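Local coordinates for protein alpha-glucosidase (Pseudoalteromonas sp. K8, PDB 5HQA) that hydrolyses alpha-glucosides as a calcium-binding, chloride-activated member of glycoside hydrolase family 97, at residues A[431-441]-A[449-457]; A[482-490]-A[520-528]. All blocks are in the same frame, centred on the assembly; numbering follows the deposited sequence.

Interaction 1 (A[431-441]-A[449-457]); sequences ISINTHEPIKD and PNWITREGA. With CA (calcium ion), chain C; AC1 (4,6-dideoxy-4-{[(1S,4R,5S,6S)-4,5,6-trihydroxy-3-(hydroxymethyl)cyclohex-2-en-1-yl]amino}-alpha-D-glucopyranose), chain B.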
loop_
_atom_site.group_PDB
_atom_site.type_symbol
_atom_site.label_atom_id
_atom_site.label_comp_id
_atom_site.label_asym_id
_atom_site.label_seq_id
_atom_site.Cartn_x
_atom_site.Cartn_y
_atom_site.Cartn_z
ATOM N N ILE A 431 -11.744 -16.143 -3.217
ATOM C CA ILE A 431 -10.417 -16.052 -2.615
ATOM C C ILE A 431 -9.948 -14.603 -2.684
ATOM O O ILE A 431 -10.091 -13.947 -3.724
ATOM C CB ILE A 431 -9.426 -16.999 -3.316
ATOM C CG1 ILE A 431 -9.804 -18.460 -3.016
ATOM C CG2 ILE A 431 -7.981 -16.680 -2.923
ATOM C CD1 ILE A 431 -8.989 -19.476 -3.785
ATOM N N SER A 432 -9.403 -14.105 -1.572
ATOM C CA SER A 432 -8.791 -12.787 -1.486
ATOM C C SER A 432 -7.279 -12.903 -1.620
ATOM O O SER A 432 -6.687 -13.919 -1.244
ATOM C CB SER A 432 -9.141 -12.109 -0.161
ATOM O OG SER A 432 -10.539 -11.885 -0.090
ATOM N N ILE A 433 -6.656 -11.837 -2.134
ATOM C CA ILE A 433 -5.262 -11.858 -2.560
ATOM C C ILE A 433 -4.469 -10.823 -1.773
ATOM O O ILE A 433 -4.886 -9.662 -1.658
ATOM C CB ILE A 433 -5.130 -11.608 -4.073
ATOM C CG1 ILE A 433 -5.765 -12.760 -4.854
ATOM C CG2 ILE A 433 -3.664 -11.461 -4.472
ATOM C CD1 ILE A 433 -5.094 -14.111 -4.598
ATOM N N ASN A 434 -3.323 -11.255 -1.245
ATOM C CA ASN A 434 -2.324 -10.418 -0.584
ATOM C C ASN A 434 -1.064 -10.507 -1.439
ATOM O O ASN A 434 -0.403 -11.549 -1.455
ATOM C CB ASN A 434 -2.098 -10.932 0.845
ATOM C CG ASN A 434 -0.832 -10.395 1.497
ATOM O OD1 ASN A 434 -0.243 -9.405 1.054
ATOM N ND2 ASN A 434 -0.421 -11.048 2.587
ATOM N N THR A 435 -0.738 -9.441 -2.176
ATOM C CA THR A 435 0.301 -9.502 -3.207
ATOM C C THR A 435 1.625 -8.975 -2.673
ATOM O O THR A 435 1.732 -7.786 -2.348
ATOM C CB THR A 435 -0.085 -8.682 -4.438
ATOM O OG1 THR A 435 -1.402 -9.033 -4.870
ATOM C CG2 THR A 435 0.912 -8.941 -5.579
ATOM N N HIS A 436 2.646 -9.830 -2.634
ATOM C CA HIS A 436 4.006 -9.361 -2.389
ATOM C C HIS A 436 4.752 -9.196 -3.709
ATOM O O HIS A 436 4.449 -9.868 -4.698
ATOM C CB HIS A 436 4.751 -10.301 -1.433
ATOM C CG HIS A 436 4.317 -10.134 -0.006
ATOM N ND1 HIS A 436 5.202 -10.093 1.052
ATOM C CD2 HIS A 436 3.083 -9.952 0.527
ATOM C CE1 HIS A 436 4.529 -9.908 2.176
ATOM N NE2 HIS A 436 3.241 -9.831 1.886
ATOM N N GLU A 437 5.729 -8.285 -3.710
ATOM C CA GLU A 437 6.324 -7.747 -4.929
ATOM C C GLU A 437 5.219 -7.369 -5.921
ATOM O O GLU A 437 5.140 -7.924 -7.021
ATOM C CB GLU A 437 7.320 -8.714 -5.558
ATOM C CG GLU A 437 8.465 -9.070 -4.605
ATOM C CD GLU A 437 8.024 -10.042 -3.519
ATOM O OE1 GLU A 437 7.388 -11.053 -3.878
ATOM O OE2 GLU A 437 8.269 -9.780 -2.311
ATOM N N PRO A 438 4.349 -6.420 -5.551
ATOM C CA PRO A 438 3.150 -6.129 -6.338
ATOM C C PRO A 438 3.357 -4.959 -7.270
ATOM O O PRO A 438 4.443 -4.371 -7.316
ATOM C CB PRO A 438 2.147 -5.744 -5.253
ATOM C CG PRO A 438 3.016 -4.905 -4.333
ATOM C CD PRO A 438 4.393 -5.584 -4.340
ATOM N N ILE A 439 2.298 -4.595 -7.989
ATOM C CA ILE A 439 2.146 -3.225 -8.462
ATOM C C ILE A 439 1.721 -2.373 -7.271
ATOM O O ILE A 439 1.010 -2.839 -6.371
ATOM C CB ILE A 439 1.119 -3.152 -9.612
ATOM C CG1 ILE A 439 0.936 -1.712 -10.106
ATOM C CG2 ILE A 439 -0.247 -3.710 -9.167
ATOM C CD1 ILE A 439 2.165 -1.137 -10.807
ATOM N N LYS A 440 2.171 -1.121 -7.245
ATOM C CA LYS A 440 1.759 -0.213 -6.180
ATOM C C LYS A 440 0.238 -0.111 -6.122
ATOM O O LYS A 440 -0.460 -0.288 -7.127
ATOM C CB LYS A 440 2.371 1.167 -6.401
ATOM C CG LYS A 440 1.833 1.850 -7.667
ATOM C CD LYS A 440 2.704 3.034 -8.086
ATOM C CE LYS A 440 2.144 3.679 -9.348
ATOM N NZ LYS A 440 2.963 4.838 -9.826
ATOM N N ASP A 441 -0.269 0.143 -4.915
ATOM C CA ASP A 441 -1.701 0.302 -4.688
ATOM C C ASP A 441 -2.175 1.595 -5.347
ATOM O O ASP A 441 -1.563 2.653 -5.161
ATOM C CB ASP A 441 -1.965 0.323 -3.175
ATOM C CG ASP A 441 -3.451 0.241 -2.808
ATOM O OD1 ASP A 441 -4.310 0.653 -3.622
ATOM O OD2 ASP A 441 -3.750 -0.232 -1.677
ATOM N N PRO A 449 -12.909 -5.679 -4.138
ATOM C CA PRO A 449 -12.642 -5.717 -2.697
ATOM C C PRO A 449 -11.980 -6.994 -2.203
ATOM O O PRO A 449 -11.716 -7.088 -1.000
ATOM C CB PRO A 449 -14.037 -5.556 -2.083
ATOM C CG PRO A 449 -14.837 -4.831 -3.157
ATOM C CD PRO A 449 -14.324 -5.395 -4.441
ATOM N N ASN A 450 -11.690 -7.976 -3.054
ATOM C CA ASN A 450 -10.896 -9.108 -2.592
ATOM C C ASN A 450 -9.400 -8.857 -2.722
ATOM O O ASN A 450 -8.605 -9.703 -2.299
ATOM C CB ASN A 450 -11.274 -10.386 -3.345
ATOM C CG ASN A 450 -10.852 -10.350 -4.785
ATOM O OD1 ASN A 450 -11.019 -9.335 -5.460
ATOM N ND2 ASN A 450 -10.272 -11.443 -5.265
ATOM N N TRP A 451 -8.993 -7.720 -3.293
ATOM C CA TRP A 451 -7.577 -7.348 -3.338
ATOM C C TRP A 451 -7.270 -6.615 -2.035
ATOM O O TRP A 451 -7.256 -5.385 -1.961
ATOM C CB TRP A 451 -7.273 -6.490 -4.562
ATOM C CG TRP A 451 -5.839 -6.605 -5.016
ATOM C CD1 TRP A 451 -4.813 -7.215 -4.349
ATOM C CD2 TRP A 451 -5.290 -6.132 -6.249
ATOM N NE1 TRP A 451 -3.655 -7.146 -5.090
ATOM C CE2 TRP A 451 -3.923 -6.486 -6.262
ATOM C CE3 TRP A 451 -5.821 -5.448 -7.346
ATOM C CZ2 TRP A 451 -3.079 -6.177 -7.329
ATOM C CZ3 TRP A 451 -4.983 -5.147 -8.412
ATOM C CH2 TRP A 451 -3.629 -5.511 -8.395
ATOM N N ILE A 452 -7.019 -7.398 -0.984
ATOM C CA ILE A 452 -7.153 -6.846 0.363
ATOM C C ILE A 452 -5.906 -6.090 0.812
ATOM O O ILE A 452 -6.017 -5.108 1.557
ATOM C CB ILE A 452 -7.536 -7.948 1.368
ATOM C CG1 ILE A 452 -6.548 -9.113 1.314
ATOM C CG2 ILE A 452 -8.942 -8.433 1.077
ATOM C CD1 ILE A 452 -6.829 -10.180 2.345
ATOM N N THR A 453 -4.717 -6.494 0.380
ATOM C CA THR A 453 -3.512 -5.826 0.846
ATOM C C THR A 453 -2.354 -6.212 -0.074
ATOM O O THR A 453 -2.500 -7.032 -0.986
ATOM C CB THR A 453 -3.235 -6.172 2.319
ATOM O OG1 THR A 453 -2.278 -5.254 2.863
ATOM C CG2 THR A 453 -2.715 -7.615 2.470
ATOM N N ARG A 454 -1.202 -5.593 0.165
ATOM C CA ARG A 454 -0.003 -5.897 -0.603
ATOM C C ARG A 454 1.209 -5.422 0.180
ATOM O O ARG A 454 1.091 -4.701 1.173
ATOM C CB ARG A 454 -0.042 -5.239 -1.988
ATOM C CG ARG A 454 0.230 -3.728 -1.968
ATOM C CD ARG A 454 -0.266 -3.090 -3.265
ATOM N NE ARG A 454 -1.709 -3.275 -3.399
ATOM C CZ ARG A 454 -2.343 -3.452 -4.554
ATOM N NH1 ARG A 454 -1.661 -3.473 -5.700
ATOM N NH2 ARG A 454 -3.666 -3.608 -4.563
ATOM N N GLU A 455 2.383 -5.833 -0.287
ATOM C CA GLU A 455 3.616 -5.361 0.329
ATOM C C GLU A 455 4.085 -4.107 -0.416
ATOM O O GLU A 455 3.575 -3.012 -0.153
ATOM C CB GLU A 455 4.663 -6.479 0.336
ATOM C CG GLU A 455 5.847 -6.210 1.238
ATOM C CD GLU A 455 6.812 -7.386 1.265
ATOM O OE1 GLU A 455 7.320 -7.774 0.189
ATOM O OE2 GLU A 455 7.041 -7.935 2.363
ATOM N N GLY A 456 5.023 -4.233 -1.350
ATOM C CA GLY A 456 5.375 -3.063 -2.162
ATOM C C GLY A 456 6.105 -1.961 -1.416
ATOM O O GLY A 456 5.894 -0.765 -1.698
ATOM N N ALA A 457 6.969 -2.342 -0.478
ATOM C CA ALA A 457 7.780 -1.499 0.391
ATOM C C ALA A 457 8.558 -2.453 1.284
ATOM O O ALA A 457 8.228 -3.641 1.375
ATOM C CB ALA A 457 6.930 -0.537 1.243
HETATM CA CA CA C . 9.214 -9.012 -0.213
HETATM C C1 AC1 B . 14.409 -11.007 -1.838
HETATM O O2 AC1 B . 13.787 -8.807 -2.549
HETATM C C2 AC1 B . 13.249 -10.095 -2.208
HETATM C C4A AC1 B . 8.157 -14.283 1.551
HETATM C C3 AC1 B . 12.242 -9.996 -1.092
HETATM O O3 AC1 B . 11.197 -9.071 -1.442
HETATM C C4 AC1 B . 11.696 -11.362 -0.774
HETATM N N4A AC1 B . 10.488 -11.331 0.110
HETATM C C5 AC1 B . 12.895 -12.004 -0.095
HETATM O O5 AC1 B . 13.934 -12.244 -1.133
HETATM C C6 AC1 B . 12.609 -13.297 0.603
HETATM C C1B AC1 B . 9.330 -12.167 -0.369
HETATM C C2B AC1 B . 8.027 -11.975 0.656
HETATM O O2B AC1 B . 7.823 -10.573 0.833
HETATM C C3B AC1 B . 8.212 -12.679 1.858
HETATM O O3B AC1 B . 7.193 -12.393 2.848
HETATM O O4 AC1 B . 8.472 -15.014 2.720
HETATM C C5B AC1 B . 9.041 -14.685 0.482
HETATM C C7B AC1 B . 9.622 -13.552 -0.531
HETATM C C6B AC1 B . 8.915 -16.131 -0.026
HETATM O O6B AC1 B . 7.739 -16.219 -0.769
HETATM O O HOH W 1 6.888 -6.224 -1.984
HETATM O O HOH W 2 -2.964 -2.600 -0.806
#
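Ile-431 O receives the side-chain amide of Asn-450, whose ND2 donates within its own plane at 2.9 Å. The backbone bond from Ile-433 N to Asn-450 O then leads into the parallel pairing of strands 432-435 and 451-454. Asn-434 and Thr-453 stand alongside each other on one face, Asn-434 OD1 lying 3.4 Å from Thr-453 CG2, while Asn-434 ND2 turns to Asp-489. On the other face Trp-451 NE1 donates to Thr-435 OG1 (2.9 Å), a hydroxyl set anti to its carbonyl carbon (chi1 -50°) and thereby presented to the indole. Glu-455 CB sits over the middle of the His-436 ring, 3.6 Å from its centroid, and ND1 at the ring edge gives a nearly straight bond (172°) to O2B of the acarbose unit AC1. Glu-437 OE2 and Glu-455 OE1 both bind calcium, together with Glu-154 and Glu-461. Pro-438 CD rests on Gly-456 N. Arg-454 NH1 donates to Ile-439 O (2.8 Å), which lies in the guanidinium plane, although the N-H comes from above the carbonyl plane; NH2 covers the Trp-451 ring. Since AC1 O2B is held by calcium and His-436 alike, metal and imidazole together probably fix and polarise this cyclitol hydroxyl.

Interaction 2 (A[482-490]-A[520-528]); sequences RMLAGPMDF and YVVLYSPIQ
Leu-523 is wedged between Phe-490 and Met-483, and its two methyls divide the work. CD1 lies over a face of the phenyl ring in a CH-pi contact, 3.9 Å from the Phe-490 centroid, whereas CD2 meets Met-483 CG at 3.7 Å. Bent at chi2 and chi3, the methionine chain brings CE back to Tyr-524 O. That carbonyl also accepts the Met-488 N-H, in the carbonyl plane at 3.1 Å, as the one direct hydrogen bond between the segments. Beside it Pro-487 CB packs against both Tyr-524 CD2 and Pro-526 CD, and Ser-525 CB touches Met-488 O (3.2 Å). The serine OG, held anti to the backbone N (chi1 180°), donates to Ile-527 O at 2.7 Å and also bonds Thr-453. With an alanine here, Ile-527 O and Thr-453 OG1 would probably both lose a partner, and the turn into the strand would be less firmly pinned.

The contact is looser toward Gln-528, where a water takes over: it donates to Met-488 O and Gln-528 OE1 and accepts from Phe-490 N, bridging side chain and backbone that do not meet. Such a loop bonded to the segment leading into strand 527-529 fits the closing seam of a (beta/alpha)8 barrel, the catalytic fold of this family, with 486-490 probably standing in for its seventh strand.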
loop_
_atom_site.group_PDB
_atom_site.type_symbol
_atom_site.label_atom_id
_atom_site.label_comp_id
_atom_site.label_asym_id
_atom_site.label_seq_id
_atom_site.Cartn_x
_atom_site.Cartn_y
_atom_site.Cartn_z
ATOM N N ARG A 482 4.447 5.433 1.230
ATOM C CA ARG A 482 3.820 4.169 0.843
ATOM C C ARG A 482 2.383 4.046 1.355
ATOM O O ARG A 482 1.495 3.589 0.626
ATOM C CB ARG A 482 4.673 3.005 1.358
ATOM C CG ARG A 482 3.959 1.663 1.380
ATOM C CD ARG A 482 3.640 1.140 -0.027
ATOM N NE ARG A 482 2.972 -0.159 0.068
ATOM C CZ ARG A 482 1.685 -0.319 0.368
ATOM N NH1 ARG A 482 1.170 -1.541 0.456
ATOM N NH2 ARG A 482 0.909 0.743 0.569
ATOM N N MET A 483 2.128 4.447 2.607
ATOM C CA MET A 483 0.795 4.224 3.165
ATOM C C MET A 483 -0.256 5.153 2.564
ATOM O O MET A 483 -1.454 4.887 2.720
ATOM C CB MET A 483 0.809 4.363 4.691
ATOM C CG MET A 483 1.694 3.336 5.402
ATOM S SD MET A 483 1.474 1.616 4.860
ATOM C CE MET A 483 -0.193 1.286 5.429
ATOM N N LEU A 484 0.152 6.228 1.879
ATOM C CA LEU A 484 -0.825 7.025 1.140
ATOM C C LEU A 484 -1.451 6.241 -0.010
ATOM O O LEU A 484 -2.548 6.590 -0.464
ATOM C CB LEU A 484 -0.177 8.304 0.606
ATOM C CG LEU A 484 0.484 9.238 1.628
ATOM C CD1 LEU A 484 0.958 10.508 0.927
ATOM C CD2 LEU A 484 -0.460 9.580 2.781
ATOM N N ALA A 485 -0.781 5.192 -0.493
ATOM C CA ALA A 485 -1.321 4.408 -1.597
ATOM C C ALA A 485 -2.430 3.466 -1.153
ATOM O O ALA A 485 -3.322 3.165 -1.950
ATOM C CB ALA A 485 -0.204 3.614 -2.281
ATOM N N GLY A 486 -2.404 2.997 0.097
ATOM C CA GLY A 486 -3.375 2.034 0.579
ATOM C C GLY A 486 -2.761 1.056 1.571
ATOM O O GLY A 486 -1.614 1.226 2.004
ATOM N N PRO A 487 -3.507 0.005 1.936
ATOM C CA PRO A 487 -3.050 -0.892 3.016
ATOM C C PRO A 487 -1.747 -1.612 2.686
ATOM O O PRO A 487 -1.420 -1.865 1.524
ATOM C CB PRO A 487 -4.209 -1.888 3.173
ATOM C CG PRO A 487 -5.033 -1.756 1.909
ATOM C CD PRO A 487 -4.871 -0.321 1.478
ATOM N N MET A 488 -0.996 -1.950 3.734
ATOM C CA MET A 488 0.256 -2.671 3.562
ATOM C C MET A 488 0.316 -3.848 4.514
ATOM O O MET A 488 0.017 -3.702 5.703
ATOM C CB MET A 488 1.469 -1.776 3.799
ATOM C CG MET A 488 2.785 -2.552 3.704
ATOM S SD MET A 488 4.213 -1.542 4.104
ATOM C CE MET A 488 5.552 -2.729 3.876
ATOM N N ASP A 489 0.714 -5.006 3.983
ATOM C CA ASP A 489 1.025 -6.202 4.770
ATOM C C ASP A 489 2.464 -6.076 5.273
ATOM O O ASP A 489 3.413 -6.585 4.674
ATOM C CB ASP A 489 0.832 -7.454 3.913
ATOM C CG ASP A 489 1.012 -8.761 4.698
ATOM O OD1 ASP A 489 0.513 -8.856 5.849
ATOM O OD2 ASP A 489 1.636 -9.710 4.141
ATOM N N PHE A 490 2.627 -5.368 6.401
ATOM C CA PHE A 490 3.952 -5.109 6.971
ATOM C C PHE A 490 4.480 -6.285 7.793
ATOM O O PHE A 490 5.701 -6.404 7.981
ATOM C CB PHE A 490 3.897 -3.845 7.846
ATOM C CG PHE A 490 5.235 -3.437 8.414
ATOM C CD1 PHE A 490 6.077 -2.596 7.698
ATOM C CD2 PHE A 490 5.652 -3.905 9.660
ATOM C CE1 PHE A 490 7.320 -2.229 8.209
ATOM C CE2 PHE A 490 6.899 -3.549 10.181
ATOM C CZ PHE A 490 7.733 -2.710 9.450
ATOM N N TYR A 520 0.058 -1.964 14.874
ATOM C CA TYR A 520 -1.262 -2.486 14.540
ATOM C C TYR A 520 -2.285 -1.379 14.356
ATOM O O TYR A 520 -3.336 -1.615 13.749
ATOM C CB TYR A 520 -1.728 -3.482 15.618
ATOM C CG TYR A 520 -0.961 -4.781 15.524
ATOM C CD1 TYR A 520 -1.413 -5.815 14.717
ATOM C CD2 TYR A 520 0.240 -4.947 16.190
ATOM C CE1 TYR A 520 -0.702 -6.992 14.596
ATOM C CE2 TYR A 520 0.965 -6.121 16.072
ATOM C CZ TYR A 520 0.488 -7.141 15.275
ATOM O OH TYR A 520 1.210 -8.304 15.152
ATOM N N VAL A 521 -2.017 -0.185 14.876
ATOM C CA VAL A 521 -2.892 0.947 14.647
ATOM C C VAL A 521 -2.279 1.953 13.680
ATOM O O VAL A 521 -3.019 2.637 12.967
ATOM C CB VAL A 521 -3.279 1.629 15.978
ATOM C CG1 VAL A 521 -4.425 2.631 15.759
ATOM C CG2 VAL A 521 -3.676 0.580 17.009
ATOM N N VAL A 522 -0.949 2.038 13.602
ATOM C CA VAL A 522 -0.331 3.022 12.722
ATOM C C VAL A 522 -0.408 2.590 11.261
ATOM O O VAL A 522 -0.686 3.411 10.381
ATOM C CB VAL A 522 1.122 3.286 13.162
ATOM C CG1 VAL A 522 1.859 4.084 12.094
ATOM C CG2 VAL A 522 1.136 4.030 14.485
ATOM N N LEU A 523 -0.152 1.311 10.961
ATOM C CA LEU A 523 -0.089 0.845 9.571
ATOM C C LEU A 523 -1.363 0.079 9.245
ATOM O O LEU A 523 -1.545 -1.052 9.706
ATOM C CB LEU A 523 1.140 -0.029 9.334
ATOM C CG LEU A 523 2.505 0.626 9.538
ATOM C CD1 LEU A 523 3.606 -0.407 9.291
ATOM C CD2 LEU A 523 2.682 1.844 8.628
ATOM N N TYR A 524 -2.241 0.687 8.450
ATOM C CA TYR A 524 -3.522 0.058 8.163
ATOM C C TYR A 524 -3.350 -1.142 7.232
ATOM O O TYR A 524 -2.652 -1.064 6.215
ATOM C CB TYR A 524 -4.504 1.057 7.542
ATOM C CG TYR A 524 -5.712 0.314 7.024
ATOM C CD1 TYR A 524 -6.531 -0.403 7.899
ATOM C CD2 TYR A 524 -5.999 0.262 5.661
ATOM C CE1 TYR A 524 -7.616 -1.131 7.438
ATOM C CE2 TYR A 524 -7.091 -0.462 5.191
ATOM C CZ TYR A 524 -7.884 -1.155 6.088
ATOM O OH TYR A 524 -8.949 -1.876 5.630
ATOM N N SER A 525 -4.008 -2.257 7.579
ATOM C CA SER A 525 -4.198 -3.376 6.667
ATOM C C SER A 525 -5.396 -4.180 7.143
ATOM O O SER A 525 -5.560 -4.349 8.361
ATOM C CB SER A 525 -2.954 -4.267 6.604
ATOM O OG SER A 525 -3.165 -5.353 5.718
ATOM N N PRO A 526 -6.256 -4.671 6.241
ATOM C CA PRO A 526 -7.415 -5.458 6.701
ATOM C C PRO A 526 -7.023 -6.811 7.256
ATOM O O PRO A 526 -7.791 -7.393 8.038
ATOM C CB PRO A 526 -8.271 -5.599 5.436
ATOM C CG PRO A 526 -7.273 -5.528 4.321
ATOM C CD PRO A 526 -6.243 -4.524 4.775
ATOM N N ILE A 527 -5.866 -7.340 6.869
ATOM C CA ILE A 527 -5.280 -8.494 7.538
ATOM C C ILE A 527 -3.969 -8.043 8.159
ATOM O O ILE A 527 -3.186 -7.329 7.524
ATOM C CB ILE A 527 -5.081 -9.706 6.604
ATOM C CG1 ILE A 527 -4.240 -9.353 5.381
ATOM C CG2 ILE A 527 -6.436 -10.287 6.189
ATOM C CD1 ILE A 527 -3.778 -10.584 4.606
ATOM N N GLN A 528 -3.767 -8.410 9.417
ATOM C CA GLN A 528 -2.579 -8.057 10.173
ATOM C C GLN A 528 -1.949 -9.345 10.672
ATOM O O GLN A 528 -2.626 -10.169 11.295
ATOM C CB GLN A 528 -2.920 -7.143 11.356
ATOM C CG GLN A 528 -3.405 -5.725 10.962
ATOM C CD GLN A 528 -2.257 -4.787 10.581
ATOM O OE1 GLN A 528 -1.143 -5.229 10.282
ATOM N NE2 GLN A 528 -2.531 -3.488 10.586
HETATM O O HOH W 3 0.390 -4.851 8.215
#

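In the fold
Interaction 1 closes before interaction 2 opens along the chain; all four segments belong to the one barrel domain, and the centres of the two interactions are about 11 Å apart. Strands 451-454 and 527-529 are the outermost members of the same parallel sheet, and segment 482-490 lies between them: Asp-489 N bonds Arg-454 O on one side, and Met-488 joins the 520-528 segment on the other. Side chains also wire the contacts together: Asp-489, its OD1 bonded to Tyr-266 OH, accepts from His-436 NE2 through OD2 at 2.8 Å, a second-shell bond likely to orient the imidazole that grips the inhibitor. Interaction 1 thus carries the calcium and glycan site, and interaction 2 probably helps to close the barrel next to it.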